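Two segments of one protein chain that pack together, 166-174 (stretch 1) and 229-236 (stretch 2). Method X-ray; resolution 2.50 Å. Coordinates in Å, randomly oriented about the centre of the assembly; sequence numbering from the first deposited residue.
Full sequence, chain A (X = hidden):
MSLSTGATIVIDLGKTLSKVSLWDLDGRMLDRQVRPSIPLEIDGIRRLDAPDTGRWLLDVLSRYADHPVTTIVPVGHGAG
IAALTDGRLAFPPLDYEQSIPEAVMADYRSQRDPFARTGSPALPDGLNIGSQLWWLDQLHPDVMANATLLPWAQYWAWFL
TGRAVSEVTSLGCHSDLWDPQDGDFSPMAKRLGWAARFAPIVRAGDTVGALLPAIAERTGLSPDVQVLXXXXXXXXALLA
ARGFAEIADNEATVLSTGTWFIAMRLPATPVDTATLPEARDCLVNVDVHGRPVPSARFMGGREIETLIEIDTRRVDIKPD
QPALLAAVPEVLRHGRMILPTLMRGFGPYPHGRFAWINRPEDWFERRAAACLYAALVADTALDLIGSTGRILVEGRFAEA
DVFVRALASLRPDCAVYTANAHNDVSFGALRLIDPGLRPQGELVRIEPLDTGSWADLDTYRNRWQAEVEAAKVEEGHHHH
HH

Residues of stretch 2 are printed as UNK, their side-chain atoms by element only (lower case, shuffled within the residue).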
ATOM      1  N   SER A 166      -2.581  -1.476 -19.308  1.00 26.25           N
ATOM      2  CA  SER A 166      -2.775  -0.857 -18.002  1.00 26.13           C
ATOM      3  C   SER A 166      -3.467  -1.827 -17.055  1.00 25.21           C
ATOM      4  O   SER A 166      -4.108  -2.781 -17.491  1.00 26.36           O
ATOM      5  CB  SER A 166      -3.591   0.432 -18.127  1.00 25.60           C
ATOM      6  OG  SER A 166      -2.865   1.426 -18.826  1.00 24.84           O
ATOM      7  N   GLU A 167      -3.327  -1.583 -15.757  1.00 24.94           N
ATOM      8  CA  GLU A 167      -4.010  -2.397 -14.755  1.00 25.71           C
ATOM      9  C   GLU A 167      -4.698  -1.497 -13.727  1.00 24.17           C
ATOM     10  O   GLU A 167      -4.192  -0.425 -13.388  1.00 24.68           O
ATOM     11  CB  GLU A 167      -3.034  -3.374 -14.090  1.00 24.67           C
ATOM     12  CG  GLU A 167      -3.704  -4.527 -13.363  1.00 25.20           C
ATOM     13  CD  GLU A 167      -4.194  -4.132 -11.984  1.00 25.49           C
ATOM     14  OE1 GLU A 167      -3.577  -3.233 -11.372  1.00 23.45           O
ATOM     15  OE2 GLU A 167      -5.193  -4.718 -11.511  1.00 25.12           O
ATOM     16  N   VAL A 168      -5.848  -1.938 -13.230  1.00 23.41           N
ATOM     17  CA  VAL A 168      -6.734  -1.065 -12.464  1.00 23.49           C
ATOM     18  C   VAL A 168      -6.217  -0.617 -11.086  1.00 23.60           C
ATOM     19  O   VAL A 168      -6.482   0.511 -10.671  1.00 23.51           O
ATOM     20  CB  VAL A 168      -8.149  -1.681 -12.325  1.00 22.24           C
ATOM     21  CG1 VAL A 168      -8.165  -2.759 -11.265  1.00 22.10           C
ATOM     22  CG2 VAL A 168      -9.163  -0.602 -11.995  1.00 24.81           C
ATOM     23  N   THR A 169      -5.482  -1.481 -10.385  1.00 23.83           N
ATOM     24  CA  THR A 169      -5.067  -1.187  -9.008  1.00 22.80           C
ATOM     25  C   THR A 169      -4.068  -0.040  -8.891  1.00 22.81           C
ATOM     26  O   THR A 169      -4.057   0.668  -7.886  1.00 21.49           O
ATOM     27  CB  THR A 169      -4.500  -2.429  -8.278  1.00 24.10           C
ATOM     28  OG1 THR A 169      -3.259  -2.828  -8.876  1.00 23.37           O
ATOM     29  CG2 THR A 169      -5.490  -3.580  -8.330  1.00 25.38           C
ATOM     30  N   SER A 170      -3.216   0.131  -9.896  1.00 22.72           N
ATOM     31  CA  SER A 170      -2.302   1.264  -9.909  1.00 22.37           C
ATOM     32  C   SER A 170      -3.079   2.551 -10.165  1.00 22.51           C
ATOM     33  O   SER A 170      -2.762   3.595  -9.603  1.00 23.27           O
ATOM     34  CB  SER A 170      -1.208   1.086 -10.963  1.00 24.44           C
ATOM     35  OG  SER A 170      -0.229   0.150 -10.547  1.00 24.63           O
ATOM     36  N   LEU A 171      -4.101   2.465 -11.013  1.00 22.90           N
ATOM     37  CA  LEU A 171      -4.939   3.618 -11.333  1.00 22.65           C
ATOM     38  C   LEU A 171      -5.783   4.031 -10.134  1.00 22.39           C
ATOM     39  O   LEU A 171      -6.125   5.202  -9.977  1.00 23.68           O
ATOM     40  CB  LEU A 171      -5.857   3.315 -12.521  1.00 21.67           C
ATOM     41  CG  LEU A 171      -5.203   2.910 -13.842  1.00 23.53           C
ATOM     42  CD1 LEU A 171      -6.247   2.380 -14.819  1.00 21.91           C
ATOM     43  CD2 LEU A 171      -4.420   4.070 -14.455  1.00 22.78           C
ATOM     44  N   GLY A 172      -6.125   3.066  -9.291  1.00 22.03           N
ATOM     45  CA  GLY A 172      -6.946   3.344  -8.126  1.00 23.47           C
ATOM     46  C   GLY A 172      -6.153   3.822  -6.924  1.00 21.62           C
ATOM     47  O   GLY A 172      -6.713   4.041  -5.851  1.00 22.51           O
ATOM     48  N   CYS A 173      -4.847   3.987  -7.103  1.00 21.28           N
ATOM     49  CA  CYS A 173      -3.965   4.407  -6.015  1.00 22.62           C
ATOM     50  C   CYS A 173      -3.847   5.933  -5.952  1.00 22.19           C
ATOM     51  O   CYS A 173      -2.812   6.502  -6.304  1.00 19.67           O
ATOM     52  CB  CYS A 173      -2.582   3.766  -6.183  1.00 23.61           C
ATOM     53  SG  CYS A 173      -1.441   4.048  -4.813  1.00 24.54           S
ATOM     54  N   HIS A 174      -4.924   6.578  -5.502  1.00 23.26           N
ATOM     55  CA  HIS A 174      -5.025   8.040  -5.438  1.00 21.33           C
ATOM     56  C   HIS A 174      -4.334   8.771  -6.597  1.00 21.42           C
ATOM     57  O   HIS A 174      -3.413   9.557  -6.393  1.00 22.28           O
ATOM     58  CB  HIS A 174      -4.545   8.569  -4.077  1.00 21.92           C
ATOM     59  CG  HIS A 174      -3.194   8.069  -3.667  1.00 22.23           C
ATOM     60  ND1 HIS A 174      -2.025   8.549  -4.217  1.00 22.57           N
ATOM     61  CD2 HIS A 174      -2.825   7.145  -2.748  1.00 20.93           C
ATOM     62  CE1 HIS A 174      -0.995   7.939  -3.660  1.00 21.62           C
ATOM     63  NE2 HIS A 174      -1.452   7.081  -2.766  1.00 21.48           N
ATOM     64  N   UNK A 229      -0.079  -9.154 -16.422  1.00 30.99           N
ATOM     65  CA  UNK A 229      -0.254  -7.711 -16.303  1.00 28.31           C
ATOM     66  C   UNK A 229       0.467  -7.195 -15.064  1.00 27.05           C
ATOM     67  O   UNK A 229       1.227  -6.231 -15.131  1.00 27.43           O
ATOM     68  c   UNK A 229      -1.726  -7.357 -16.250  1.00 26.23           C
ATOM     69  N   UNK A 230       0.235  -7.852 -13.935  1.00 27.56           N
ATOM     70  CA  UNK A 230       0.851  -7.447 -12.687  1.00 27.31           C
ATOM     71  C   UNK A 230      -0.035  -6.481 -11.930  1.00 26.89           C
ATOM     72  O   UNK A 230      -1.181  -6.242 -12.321  1.00 26.75           O
ATOM     73  N   UNK A 231       0.491  -5.912 -10.852  1.00 24.57           N
ATOM     74  CA  UNK A 231      -0.314  -5.054  -9.994  1.00 24.13           C
ATOM     75  C   UNK A 231       0.503  -4.095  -9.141  1.00 24.99           C
ATOM     76  O   UNK A 231       1.731  -4.068  -9.203  1.00 24.99           O
ATOM     77  c   UNK A 231      -1.215  -5.902  -9.093  1.00 25.61           C
ATOM     78  c   UNK A 231      -1.667  -8.002  -7.815  1.00 27.24           C
ATOM     79  c   UNK A 231       0.443  -6.739  -7.384  1.00 27.17           C
ATOM     80  c   UNK A 231      -0.586  -7.131  -8.431  1.00 26.06           C
ATOM     81  N   UNK A 232      -0.208  -3.308  -8.343  1.00 25.68           N
ATOM     82  CA  UNK A 232       0.411  -2.334  -7.458  1.00 26.94           C
ATOM     83  C   UNK A 232       0.991  -3.019  -6.218  1.00 27.20           C
ATOM     84  O   UNK A 232       0.405  -3.968  -5.695  1.00 26.26           O
ATOM     85  c   UNK A 232      -0.621  -1.274  -7.061  1.00 25.10           C
ATOM     86  n   UNK A 232       0.993   1.251  -4.942  1.00 27.36           N
ATOM     87  c   UNK A 232      -0.111  -0.267  -6.080  1.00 26.51           C
ATOM     88  c   UNK A 232       1.001   0.506  -6.096  1.00 27.51           C
ATOM     89  n   UNK A 232      -0.765   0.029  -4.905  1.00 26.46           N
ATOM     90  c   UNK A 232      -0.083   0.945  -4.242  1.00 26.21           C
ATOM     91  N   UNK A 233       2.149  -2.541  -5.767  1.00 28.40           N
ATOM     92  CA  UNK A 233       2.761  -3.005  -4.521  1.00 28.40           C
ATOM     93  C   UNK A 233       1.718  -3.411  -3.498  1.00 27.47           C
ATOM     94  O   UNK A 233       1.633  -4.571  -3.114  1.00 29.88           O
ATOM     95  c   UNK A 233       3.640  -1.911  -3.904  1.00 26.90           C
ATOM     96  o   UNK A 233       5.937  -1.323  -3.693  1.00 34.49           O
ATOM     97  c   UNK A 233       5.115  -2.177  -4.090  1.00 33.42           C
ATOM     98  o   UNK A 233       5.455  -3.249  -4.633  1.00 37.94           O
ATOM     99  N   UNK A 234       0.918  -2.444  -3.064  1.00 26.90           N
ATOM    100  CA  UNK A 234       0.019  -2.644  -1.930  1.00 27.85           C
ATOM    101  C   UNK A 234      -1.003  -3.757  -2.117  1.00 27.22           C
ATOM    102  O   UNK A 234      -1.369  -4.425  -1.149  1.00 28.47           O
ATOM    103  c   UNK A 234      -0.691  -1.341  -1.557  1.00 28.10           C
ATOM    104  o   UNK A 234       0.139  -0.537  -0.739  1.00 27.53           O
ATOM    105  N   UNK A 235      -1.474  -3.955  -3.345  1.00 25.26           N
ATOM    106  CA  UNK A 235      -2.463  -5.002  -3.591  1.00 25.30           C
ATOM    107  C   UNK A 235      -1.862  -6.403  -3.534  1.00 26.72           C
ATOM    108  O   UNK A 235      -2.581  -7.384  -3.361  1.00 26.83           O
ATOM    109  o   UNK A 235      -5.313  -3.687  -4.632  1.00 23.36           O
ATOM    110  n   UNK A 235      -3.538  -2.386  -5.086  1.00 24.35           N
ATOM    111  c   UNK A 235      -4.110  -3.566  -4.867  1.00 23.67           C
ATOM    112  c   UNK A 235      -3.201  -4.778  -4.909  1.00 23.08           C
ATOM    113  N   UNK A 236      -0.544  -6.489  -3.675  1.00 26.04           N
ATOM    114  CA  UNK A 236       0.150  -7.760  -3.517  1.00 28.73           C
ATOM    115  C   UNK A 236      -0.180  -8.352  -2.152  1.00 28.68           C
ATOM    116  O   UNK A 236      -0.534  -9.529  -2.038  1.00 29.63           O
ATOM    117  c   UNK A 236       1.652  -7.572  -3.662  1.00 28.00           C
TER

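Position 229 carries a single side-chain carbon, the CB and nothing more, which identifies Ala 229. Its CA-to-CB bond points toward stretch 1, but its CB stays 4.5 Å from CG of Glu 167, so it lends a little buried surface and makes no close contact. A small methyl group suits this buried turn.

Position 230 has no side-chain atoms at all and is therefore Gly 230. Its phi/psi of 92/-172° is the decisive point: at these angles a CB would be jammed against the carbonyl oxygen of the preceding residue, so the backbone alone calls for glycine. The absence of a side chain is not owed to stretch 1, none of whose atoms would lie near such a CB. What the residue offers the contact is its carbonyl, with O lying 3.2 Å from CG of Glu 167.

Position 231 shows four carbons, forked at the second. A fork there, rather than at the first, separates leucine from isoleucine, and the residue is Leu 231. Its CA-to-CB bond runs sideways and the end of the side chain leads away from stretch 1, so the base makes the contact: CB sits 3.7 Å from OG1 of Thr 169, and CA is 4.0 Å from OE1 of Glu 167. An apolar branched chain fits a buried strand position whose tip turns elsewhere.

Position 232 has one carbon followed by a five-membered ring of three carbons and two nitrogens, an imidazole, hence His 232. Its CA-to-CB bond points toward stretch 1 and chi1 is t. Cys 173 CB lies over one face of the ring, and Cys 173 SG comes within 3.4 Å of His 232 CE1, an oblique sulfur-aromatic approach. A flat ring suits this slot because it can lie against the cysteine while CB of His 232 rests 3.8 Å from OG of Ser 170.

At position 233 two carbons, the second bearing two oxygens, make a carboxylate: Asp 233. Its CA-to-CB bond points sideways; the residue is partly exposed and touches nothing on stretch 1, a place where a charged group is readily tolerated.

Position 234 has one carbon and one oxygen, the short hydroxyl side chain of Ser 234. It too is partly exposed and remains clear of stretch 1, a site where a small hydroxyl side chain is at ease.

Position 235 has two carbons, the second carrying one oxygen and one nitrogen: the amide of Asn 235. Its CA-to-CB bond points toward stretch 1, and the side chain packs against Thr 169, a compact polar group in a buried site.

Position 236 has one carbon and is Ala 236, out of reach of stretch 1; a lone methyl takes up little room in this buried helical site.

The contact turns on Thr 169. Its OG1 donates to Glu 167 OE1 at 2.5 Å and accepts from His 232 N at 3.1 Å, linking the helix start to the strand. Glu 167 OE1 also caps that helix by accepting from Thr 169 N at 2.8 Å. Around this single cross-stretch hydrogen bond, His 232 packs against Ser 170 and Cys 173, and 335 Å² is buried.

Stretch 2, residues 229-236: AGLHDSNA
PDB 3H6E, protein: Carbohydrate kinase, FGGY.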